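Side-chain contacts in Lmo0740 protein (Listeria monocytogenes, PDB 4RFA), which probably acts as a transcription activator of the Crp family, joining a cyclic nucleotide-binding-type domain to a helix-turn-helix DNA-binding domain: residues Glu159-Ala162 / Val163-Gly166; Leu200-Glu203 / Leu204-Glu208. All coordinates share one frame; numbering follows the deposited sequence.

Contact 1 of 2, residues Glu159-Ala162 / Val163-Gly166; sequences ENLA and VEMG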
ATOM      1  N   GLU A 159      -3.541 -10.489 -14.649  1.00 47.53           N
ATOM      2  CA  GLU A 159      -4.325  -9.296 -14.876  1.00 51.52           C
ATOM      3  C   GLU A 159      -3.684  -8.019 -14.336  1.00 48.84           C
ATOM      4  O   GLU A 159      -3.801  -6.965 -14.986  1.00 50.28           O
ATOM      5  CB  GLU A 159      -5.778  -9.446 -14.348  1.00 52.90           C
ATOM      6  CG  GLU A 159      -6.495  -8.136 -14.150  1.00 57.19           C
ATOM      7  CD  GLU A 159      -7.863  -8.267 -13.473  1.00 71.60           C
ATOM      8  OE1 GLU A 159      -8.694  -9.095 -13.902  1.00 65.42           O
ATOM      9  OE2 GLU A 159      -8.109  -7.495 -12.514  1.00 79.56           O
ATOM     10  N   ASN A 160      -3.138  -8.071 -13.120  1.00 45.17           N
ATOM     11  CA  ASN A 160      -2.483  -6.936 -12.505  1.00 45.32           C
ATOM     12  C   ASN A 160      -1.323  -6.522 -13.426  1.00 45.89           C
ATOM     13  O   ASN A 160      -1.073  -5.339 -13.677  1.00 47.11           O
ATOM     14  CB  ASN A 160      -1.811  -7.287 -11.155  1.00 50.34           C
ATOM     15  CG  ASN A 160      -2.790  -7.551  -9.967  1.00 55.79           C
ATOM     16  OD1 ASN A 160      -3.968  -7.220  -9.981  1.00 55.21           O
ATOM     17  ND2 ASN A 160      -2.233  -8.092  -8.886  1.00 57.48           N
ATOM     18  N   LEU A 161      -0.543  -7.495 -13.843  1.00 41.50           N
ATOM     19  CA  LEU A 161       0.596  -7.168 -14.742  1.00 46.54           C
ATOM     20  C   LEU A 161       0.139  -6.611 -16.105  1.00 52.17           C
ATOM     21  O   LEU A 161       0.740  -5.693 -16.649  1.00 55.21           O
ATOM     22  CB  LEU A 161       1.426  -8.393 -14.951  1.00 43.31           C
ATOM     23  CG  LEU A 161       2.075  -8.867 -13.654  1.00 45.12           C
ATOM     24  CD1 LEU A 161       2.761 -10.195 -13.862  1.00 45.04           C
ATOM     25  CD2 LEU A 161       3.096  -7.879 -13.124  1.00 49.62           C
ATOM     26  N   ALA A 162      -0.954  -7.135 -16.651  1.00 52.91           N
ATOM     27  CA  ALA A 162      -1.440  -6.620 -17.944  1.00 55.34           C
ATOM     28  C   ALA A 162      -1.814  -5.175 -17.791  1.00 56.83           C
ATOM     29  O   ALA A 162      -1.496  -4.342 -18.619  1.00 59.02           O
ATOM     30  CB  ALA A 162      -2.630  -7.414 -18.438  1.00 56.43           C
ATOM     31  N   VAL A 163      -2.453  -4.854 -16.687  1.00 58.45           N
ATOM     32  CA  VAL A 163      -2.741  -3.474 -16.418  1.00 59.57           C
ATOM     33  C   VAL A 163      -1.435  -2.680 -16.211  1.00 62.20           C
ATOM     34  O   VAL A 163      -1.303  -1.579 -16.732  1.00 65.72           O
ATOM     35  CB  VAL A 163      -3.652  -3.324 -15.195  1.00 59.94           C
ATOM     36  CG1 VAL A 163      -3.787  -1.839 -14.798  1.00 63.38           C
ATOM     37  CG2 VAL A 163      -5.022  -3.912 -15.495  1.00 61.43           C
ATOM     38  N   GLU A 164      -0.486  -3.210 -15.473  1.00 54.64           N
ATOM     39  CA  GLU A 164       0.674  -2.429 -15.127  1.00 57.24           C
ATOM     40  C   GLU A 164       1.654  -2.218 -16.237  1.00 54.44           C
ATOM     41  O   GLU A 164       2.220  -1.184 -16.352  1.00 58.78           O
ATOM     42  CB  GLU A 164       1.434  -3.112 -14.020  1.00 55.51           C
ATOM     43  CG  GLU A 164       0.947  -2.788 -12.654  1.00 58.05           C
ATOM     44  CD  GLU A 164       1.546  -3.683 -11.614  1.00 55.07           C
ATOM     45  OE1 GLU A 164       2.516  -4.375 -11.891  1.00 52.91           O
ATOM     46  OE2 GLU A 164       1.039  -3.678 -10.506  1.00 53.03           O
HETATM   47  N   MSE A 165       1.859  -3.231 -17.039  1.00 58.85           N
HETATM   48  CA  MSE A 165       3.057  -3.398 -17.749  1.00 58.13           C
HETATM   49  C   MSE A 165       2.830  -4.051 -19.050  1.00 59.70           C
HETATM   50  O   MSE A 165       3.783  -4.452 -19.699  1.00 61.92           O
HETATM   51  CB  MSE A 165       3.549  -4.517 -16.892  1.00 57.10           C
HETATM   52  CG  MSE A 165       5.017  -4.501 -16.648  1.00 63.58           C
HETATM   53 SE   MSE A 165       5.446  -6.176 -15.812  1.00 60.43          SE
HETATM   54  CE  MSE A 165       5.685  -5.321 -14.094  1.00 54.01           C
ATOM     55  N   GLY A 166       1.587  -4.226 -19.430  1.00 62.18           N
ATOM     56  CA  GLY A 166       1.299  -4.954 -20.636  1.00 62.96           C
ATOM     57  C   GLY A 166       1.213  -4.048 -21.828  1.00 66.74           C
ATOM     58  O   GLY A 166       0.873  -2.897 -21.702  1.00 62.77           O
TER
HETATM   59  O   HOH W   1      -1.614  -3.393 -11.028  1.00 63.54           O

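Contact 2 of 2, residues Leu200-Glu203 / Leu204-Glu208; sequences LLTE and LVEEE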
ATOM      1  N   LEU A 200      -0.576 -24.704 -13.891  1.00 52.46           N
ATOM      2  CA  LEU A 200      -1.585 -23.669 -13.977  1.00 48.89           C
ATOM      3  C   LEU A 200      -1.578 -22.935 -15.303  1.00 46.91           C
ATOM      4  O   LEU A 200      -2.633 -22.624 -15.803  1.00 49.64           O
ATOM      5  CB  LEU A 200      -1.400 -22.657 -12.859  1.00 50.94           C
ATOM      6  CG  LEU A 200      -1.575 -23.265 -11.455  1.00 53.77           C
ATOM      7  CD1 LEU A 200      -1.115 -22.285 -10.399  1.00 52.27           C
ATOM      8  CD2 LEU A 200      -3.019 -23.675 -11.245  1.00 56.28           C
ATOM      9  N   LEU A 201      -0.407 -22.603 -15.840  1.00 44.62           N
ATOM     10  CA  LEU A 201      -0.324 -22.019 -17.153  1.00 48.02           C
ATOM     11  C   LEU A 201      -0.997 -22.889 -18.217  1.00 51.83           C
ATOM     12  O   LEU A 201      -1.649 -22.351 -19.127  1.00 54.20           O
ATOM     13  CB  LEU A 201       1.131 -21.729 -17.569  1.00 54.51           C
ATOM     14  CG  LEU A 201       1.844 -20.624 -16.790  1.00 54.32           C
ATOM     15  CD1 LEU A 201       3.327 -20.644 -17.120  1.00 60.27           C
ATOM     16  CD2 LEU A 201       1.245 -19.272 -17.095  1.00 55.14           C
ATOM     17  N   THR A 202      -0.907 -24.206 -18.092  1.00 53.28           N
ATOM     18  CA  THR A 202      -1.590 -25.105 -19.067  1.00 56.04           C
ATOM     19  C   THR A 202      -3.094 -24.937 -18.991  1.00 55.65           C
ATOM     20  O   THR A 202      -3.771 -24.751 -20.018  1.00 51.37           O
ATOM     21  CB  THR A 202      -1.207 -26.569 -18.829  1.00 59.56           C
ATOM     22  OG1 THR A 202       0.189 -26.686 -19.044  1.00 59.28           O
ATOM     23  CG2 THR A 202      -1.934 -27.522 -19.773  1.00 61.41           C
ATOM     24  N   GLU A 203      -3.615 -24.920 -17.765  1.00 51.97           N
ATOM     25  CA  GLU A 203      -5.045 -24.714 -17.569  1.00 51.92           C
ATOM     26  C   GLU A 203      -5.500 -23.387 -18.183  1.00 48.89           C
ATOM     27  O   GLU A 203      -6.506 -23.346 -18.853  1.00 51.89           O
ATOM     28  CB  GLU A 203      -5.405 -24.780 -16.099  1.00 57.28           C
ATOM     29  CG  GLU A 203      -5.252 -26.159 -15.483  1.00 65.57           C
ATOM     30  CD  GLU A 203      -5.533 -26.121 -13.987  1.00 71.60           C
ATOM     31  OE1 GLU A 203      -6.636 -25.693 -13.596  1.00 72.36           O
ATOM     32  OE2 GLU A 203      -4.647 -26.494 -13.198  1.00 76.94           O
ATOM     33  N   LEU A 204      -4.740 -22.323 -17.958  1.00 46.29           N
ATOM     34  CA  LEU A 204      -5.072 -21.002 -18.456  1.00 46.35           C
ATOM     35  C   LEU A 204      -5.081 -20.946 -19.993  1.00 49.09           C
ATOM     36  O   LEU A 204      -5.823 -20.182 -20.589  1.00 48.42           O
ATOM     37  CB  LEU A 204      -4.096 -19.951 -17.873  1.00 43.75           C
ATOM     38  CG  LEU A 204      -4.622 -19.125 -16.626  1.00 47.51           C
ATOM     39  CD1 LEU A 204      -5.109 -20.009 -15.507  1.00 48.41           C
ATOM     40  CD2 LEU A 204      -3.559 -18.167 -16.100  1.00 46.51           C
ATOM     41  N   VAL A 205      -4.241 -21.740 -20.635  1.00 53.31           N
ATOM     42  CA  VAL A 205      -4.285 -21.818 -22.102  1.00 57.94           C
ATOM     43  C   VAL A 205      -5.524 -22.603 -22.504  1.00 56.46           C
ATOM     44  O   VAL A 205      -6.252 -22.144 -23.355  1.00 54.88           O
ATOM     45  CB  VAL A 205      -2.963 -22.290 -22.770  1.00 65.26           C
ATOM     46  CG1 VAL A 205      -2.321 -23.423 -22.018  1.00 70.93           C
ATOM     47  CG2 VAL A 205      -3.166 -22.717 -24.235  1.00 63.68           C
ATOM     48  N   GLU A 206      -5.849 -23.689 -21.801  1.00 59.39           N
ATOM     49  CA  GLU A 206      -7.059 -24.475 -22.109  1.00 58.74           C
ATOM     50  C   GLU A 206      -8.288 -23.606 -21.952  1.00 60.25           C
ATOM     51  O   GLU A 206      -9.193 -23.660 -22.771  1.00 58.82           O
ATOM     52  CB  GLU A 206      -7.148 -25.753 -21.261  1.00 63.76           C
ATOM     53  CG  GLU A 206      -5.988 -26.712 -21.576  1.00 75.01           C
ATOM     54  CD  GLU A 206      -5.718 -27.833 -20.560  1.00 81.78           C
ATOM     55  OE1 GLU A 206      -6.071 -27.695 -19.354  1.00 78.85           O
ATOM     56  OE2 GLU A 206      -5.089 -28.851 -20.989  1.00 79.49           O
ATOM     57  N   GLU A 207      -8.285 -22.732 -20.947  1.00 54.54           N
ATOM     58  CA  GLU A 207      -9.403 -21.848 -20.721  1.00 54.13           C
ATOM     59  C   GLU A 207      -9.394 -20.586 -21.586  1.00 55.27           C
ATOM     60  O   GLU A 207     -10.205 -19.689 -21.400  1.00 54.88           O
ATOM     61  CB  GLU A 207      -9.396 -21.476 -19.256  1.00 52.69           C
ATOM     62  CG  GLU A 207      -9.583 -22.684 -18.353  1.00 55.87           C
ATOM     63  CD  GLU A 207      -9.316 -22.360 -16.895  1.00 59.67           C
ATOM     64  OE1 GLU A 207      -8.849 -21.235 -16.594  1.00 54.51           O
ATOM     65  OE2 GLU A 207      -9.585 -23.224 -16.042  1.00 60.87           O
ATOM     66  N   GLU A 208      -8.438 -20.500 -22.499  1.00 57.26           N
ATOM     67  CA  GLU A 208      -8.334 -19.398 -23.453  1.00 55.66           C
ATOM     68  C   GLU A 208      -8.072 -18.062 -22.818  1.00 57.32           C
ATOM     69  O   GLU A 208      -8.279 -17.037 -23.437  1.00 61.37           O
ATOM     70  CB  GLU A 208      -9.523 -19.351 -24.391  1.00 59.22           C
ATOM     71  CG  GLU A 208      -9.722 -20.692 -25.088  1.00 60.55           C
ATOM     72  CD  GLU A 208     -10.654 -20.660 -26.276  1.00 62.08           C
ATOM     73  OE1 GLU A 208     -10.882 -19.573 -26.830  1.00 65.77           O
ATOM     74  OE2 GLU A 208     -11.134 -21.745 -26.668  1.00 57.84           O
TER

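Contact 1 of 2, residues Glu159-Ala162 / Val163-Gly166
Val163 N donates to Glu159 O (3.0 Å) and Glu164 N to Asn160 O (2.8 Å), carrying helix 150-165 through one of its last turns. Met165 N closes on Leu161 O at 2.7 Å, whereas Gly166 N meets Ala162 O from well above the carbonyl plane, 45° out of it. On one flank Leu161 and Met165, a selenomethionine, run side by side and point the same way. A bend at the last torsion of Met165 (chi3 -106°) sets its methyl CE against the CD2 branch of Leu161, 3.8 Å away; both side chains also pack on Phe75 of strand 72-76. Glu164 crosses Leu161 at a slant, its OE1 touching the same CD2. With chi1 at -86° and the chain extended beyond CG, Glu164 passes close over Asn160 O, CG lying 3.4 Å from that oxygen. A water donates to Glu164 OE2 at 2.7 Å and, weakly, to Asn160 O, which already receives the Glu164 amide. The stronger partner of OE2 is Arg138 of helix 126-143, while Asn160 ND2 bonds to Tyr189 OH. Salt bridge and water together limit how the carboxylate can turn, and the nearby arginine should favour its charged form; the apolar flank meanwhile ties this helix end to the nucleotide-binding-type domain.

Contact 2 of 2, residues Leu200-Glu203 / Leu204-Glu208
The carboxylate of Glu206 offers one face to Thr202, whose methyl CG2 sits almost squarely over it, 3.6 Å from OE2 and 3.9 Å from CD. Obliquely on that same side, Glu203 CA comes within 3.6 Å of Glu206 OE1. The methyl is placed there because CG2 of Thr202 stands opposite the backbone N (chi1 -63° for OG1), which leaves OG1 beside the backbone N, where it bonds to Lys213 NZ. The second flat group, the carboxylate of Glu207, has the backbone oxygen Glu203 O over one face, 3.6 Å from CD; the extended Glu207 chain first brushes this oxygen with CG, at 3.2 Å. Glu203 O also accepts the amide of Glu207, at 2.8 Å. Glu203 OE1 and Glu207 OE2, 4.6 Å apart, are like charges one turn from each other, but both form salt bridges with Lys151 NZ of helix 150-165, which would offset their repulsion. Inward, Leu204 lays CD1 3.6 Å from Leu200 O and packs on Tyr155 and Leu158 of helix 150-165; Leu201 faces Leu186 of helix 183-189. Leu204 N and Val205 N bond back to Leu200 O and Leu201 O, and the bond of Glu206 N to Thr202 O is less certain because that oxygen is crowded in the model. The helix stops in a Schellman motif: Glu208 takes a positive phi of 64° and its N bonds to Val205 O. With helix 183-189 before it, helix 194-206 is consistent with the recognition helix of a Crp-type winged helix-turn-helix, and this contact forms its C-terminal end.

Both contacts lie in the C-terminal part of the chain, on the same side of its centre; their own centres are 18 Å apart and their nearest atoms about 8 Å, so they do not touch. Helix 150-165 joins them: contact 1 lies towards its C-terminal end, and Lys151, Tyr155 and Leu158, from its earlier turns, receive contact 2. Helix 183-189 also reaches both. Contact 1 thus faces the nucleotide-binding-type domain and helix 126-143, whereas contact 2 closes the probable recognition helix, placing one at the domain junction and the other within the probable helix-turn-helix.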